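Local coordinates for protein extracellular PQQ-dependent sugar dehydrogenase (Coprinopsis cinerea, PDB 6JT6) that probably oxidises sugars through a PQQ-dependent catalytic domain, the haem b cytochrome domain described here probably relaying the electrons, at residues L71-V75 / Q114-C120. Residues are numbered along the deposited sequence; the frame is centred on the assembly and turned at random.
Sequences LVGWV and QRIVYRC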
loop_
_atom_site.group_PDB
_atom_site.type_symbol
_atom_site.label_atom_id
_atom_site.label_comp_id
_atom_site.label_asym_id
_atom_site.label_seq_id
_atom_site.Cartn_x
_atom_site.Cartn_y
_atom_site.Cartn_z
ATOM N N LEU A 71 -1.179 -2.215 -6.264
ATOM C CA LEU A 71 0.198 -1.992 -5.790
ATOM C C LEU A 71 0.653 -3.203 -5.046
ATOM O O LEU A 71 -0.090 -3.764 -4.247
ATOM C CB LEU A 71 0.327 -0.728 -4.924
ATOM C CG LEU A 71 -0.332 0.562 -5.427
ATOM C CD1 LEU A 71 -0.131 1.664 -4.397
ATOM C CD2 LEU A 71 0.153 1.008 -6.805
ATOM N N VAL A 72 1.883 -3.620 -5.310
ATOM C CA VAL A 72 2.411 -4.816 -4.708
ATOM C C VAL A 72 3.803 -4.543 -4.148
ATOM O O VAL A 72 4.678 -3.986 -4.839
ATOM C CB VAL A 72 2.322 -6.044 -5.656
ATOM C CG1 VAL A 72 3.096 -5.823 -6.934
ATOM C CG2 VAL A 72 2.804 -7.316 -4.973
ATOM N N GLY A 73 3.972 -4.885 -2.875
ATOM C CA GLY A 73 5.246 -4.723 -2.200
ATOM C C GLY A 73 5.778 -6.017 -1.643
ATOM O O GLY A 73 5.020 -6.966 -1.371
ATOM N N TRP A 74 7.102 -6.068 -1.480
ATOM C CA TRP A 74 7.770 -7.183 -0.863
ATOM C C TRP A 74 9.165 -6.766 -0.386
ATOM O O TRP A 74 9.613 -5.624 -0.646
ATOM C CB TRP A 74 7.799 -8.400 -1.792
ATOM C CG TRP A 74 8.678 -8.243 -3.006
ATOM C CD1 TRP A 74 9.989 -8.634 -3.140
ATOM C CD2 TRP A 74 8.285 -7.693 -4.269
ATOM N NE1 TRP A 74 10.440 -8.358 -4.425
ATOM C CE2 TRP A 74 9.409 -7.791 -5.141
ATOM C CE3 TRP A 74 7.084 -7.166 -4.756
ATOM C CZ2 TRP A 74 9.378 -7.341 -6.474
ATOM C CZ3 TRP A 74 7.047 -6.716 -6.095
ATOM C CH2 TRP A 74 8.202 -6.801 -6.934
ATOM N N VAL A 75 9.829 -7.667 0.335
ATOM C CA VAL A 75 11.219 -7.428 0.746
ATOM C C VAL A 75 12.098 -8.534 0.151
ATOM O O VAL A 75 11.865 -9.716 0.393
ATOM C CB VAL A 75 11.392 -7.304 2.285
ATOM C CG1 VAL A 75 12.851 -7.078 2.625
ATOM C CG2 VAL A 75 10.619 -6.100 2.809
ATOM N N GLN A 114 7.970 -7.692 7.966
ATOM C CA GLN A 114 8.396 -6.865 6.826
ATOM C C GLN A 114 7.475 -5.627 6.688
ATOM O O GLN A 114 6.266 -5.686 6.984
ATOM C CB GLN A 114 8.461 -7.658 5.529
ATOM C CG GLN A 114 7.123 -8.220 5.073
ATOM C CD GLN A 114 7.269 -9.055 3.836
ATOM O OE1 GLN A 114 7.383 -8.519 2.727
ATOM N NE2 GLN A 114 7.251 -10.391 4.004
ATOM N N ARG A 115 8.052 -4.520 6.232
ATOM C CA ARG A 115 7.290 -3.295 6.013
ATOM C C ARG A 115 7.631 -2.675 4.679
ATOM O O ARG A 115 8.818 -2.613 4.296
ATOM C CB ARG A 115 7.629 -2.282 7.093
ATOM C CG ARG A 115 6.708 -2.309 8.269
ATOM C CD ARG A 115 7.318 -1.427 9.333
ATOM N NE ARG A 115 7.205 0.032 9.159
ATOM C CZ ARG A 115 6.318 0.791 9.822
ATOM N NH1 ARG A 115 5.394 0.220 10.607
ATOM N NH2 ARG A 115 6.336 2.097 9.700
ATOM N N ILE A 116 6.604 -2.235 3.945
ATOM C CA ILE A 116 6.894 -1.425 2.744
ATOM C C ILE A 116 6.074 -0.154 2.873
ATOM O O ILE A 116 4.839 -0.198 2.771
ATOM C CB ILE A 116 6.613 -2.135 1.370
ATOM C CG1 ILE A 116 7.308 -3.485 1.262
ATOM C CG2 ILE A 116 7.079 -1.253 0.197
ATOM C CD1 ILE A 116 6.414 -4.625 1.649
ATOM N N VAL A 117 6.765 0.966 3.090
ATOM C CA VAL A 117 6.093 2.233 3.287
ATOM C C VAL A 117 6.339 3.021 2.004
ATOM O O VAL A 117 7.469 3.100 1.517
ATOM C CB VAL A 117 6.683 3.007 4.490
ATOM C CG1 VAL A 117 5.867 4.286 4.769
ATOM C CG2 VAL A 117 6.789 2.102 5.711
ATOM N N TYR A 118 5.288 3.598 1.435
ATOM C CA TYR A 118 5.454 4.157 0.106
ATOM C C TYR A 118 4.638 5.431 -0.079
ATOM O O TYR A 118 3.612 5.637 0.588
ATOM C CB TYR A 118 5.121 3.093 -0.980
ATOM C CG TYR A 118 3.685 2.616 -0.919
ATOM C CD1 TYR A 118 2.662 3.293 -1.623
ATOM C CD2 TYR A 118 3.326 1.485 -0.148
ATOM C CE1 TYR A 118 1.349 2.868 -1.536
ATOM C CE2 TYR A 118 2.014 1.038 -0.081
ATOM C CZ TYR A 118 1.022 1.743 -0.767
ATOM O OH TYR A 118 -0.309 1.316 -0.725
ATOM N N ARG A 119 5.146 6.288 -0.961
ATOM C CA ARG A 119 4.385 7.396 -1.499
ATOM C C ARG A 119 3.869 7.013 -2.874
ATOM O O ARG A 119 4.596 6.488 -3.687
ATOM C CB ARG A 119 5.275 8.640 -1.580
ATOM C CG ARG A 119 4.525 9.952 -1.891
ATOM C CD ARG A 119 5.537 10.996 -2.402
ATOM N NE ARG A 119 4.957 12.327 -2.466
ATOM C CZ ARG A 119 5.631 13.396 -2.864
ATOM N NH1 ARG A 119 6.900 13.260 -3.242
ATOM N NH2 ARG A 119 5.029 14.579 -2.904
ATOM N N CYS A 120 2.604 7.319 -3.145
ATOM C CA CYS A 120 1.992 6.971 -4.424
ATOM C C CYS A 120 1.440 8.236 -5.021
ATOM O O CYS A 120 0.400 8.744 -4.570
ATOM C CB CYS A 120 0.837 5.984 -4.227
ATOM S SG CYS A 120 0.402 5.001 -5.694
HETATM O O HOH W 1 8.396 -10.356 1.003
#
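Leu71 reaches the phenol ring of Tyr118 with a single methyl group, CD1, which approaches the ring obliquely at its CE1 corner, 3.4 Å from CE1, and lies close to CZ and OH as well. Phe44 and Ile82, one from each sheet, also touch the Tyr118 side chain. A second flat group, the Gly73-Trp74 peptide, has the end of Ile116 over one face: CD1 stands almost directly above the peptide plane, 3.5 Å from Trp74 N. The unusual chi2 of Ile116 (95°) swings this methyl over the backbone, where Gly73 has no side chain to block it. The same CD1 of Leu71 lies 3.6 Å from Cys120 SG, the sulfur tied by a disulfide to Cys123, and touches both ring and sulfur. Tyr118 has its CG placed between the backbone N and the carbonyl carbon (chi1 62°), which carries the ring across to Leu71.

The two strands belong to different sheets of the beta-sandwich of this cytochrome domain, related to that of cellobiose dehydrogenase. The axes of segments 71-75 and 114-120 pass 6.7 Å apart at 135°, too far for backbone pairing, and side chains fill the space between them. Leu71 also belongs to the haem pocket, so this end of the core adjoins the cofactor.

At the other end, CG2 of Val75 packs 3.8 Å from CB of Gln114, the two side chains running past each other in opposite directions. The amide of Gln114 has partners at both ends: NE2 donates to the carbonyl oxygens of Pro51 and Ala54, while OE1 lies 2.7 Å from a water that can donate to it, though this water has more acceptors in reach than protons. That water in turn accepts from Val75 N, 3.1 Å away, linking the backbone of one strand toward the side chain of the other.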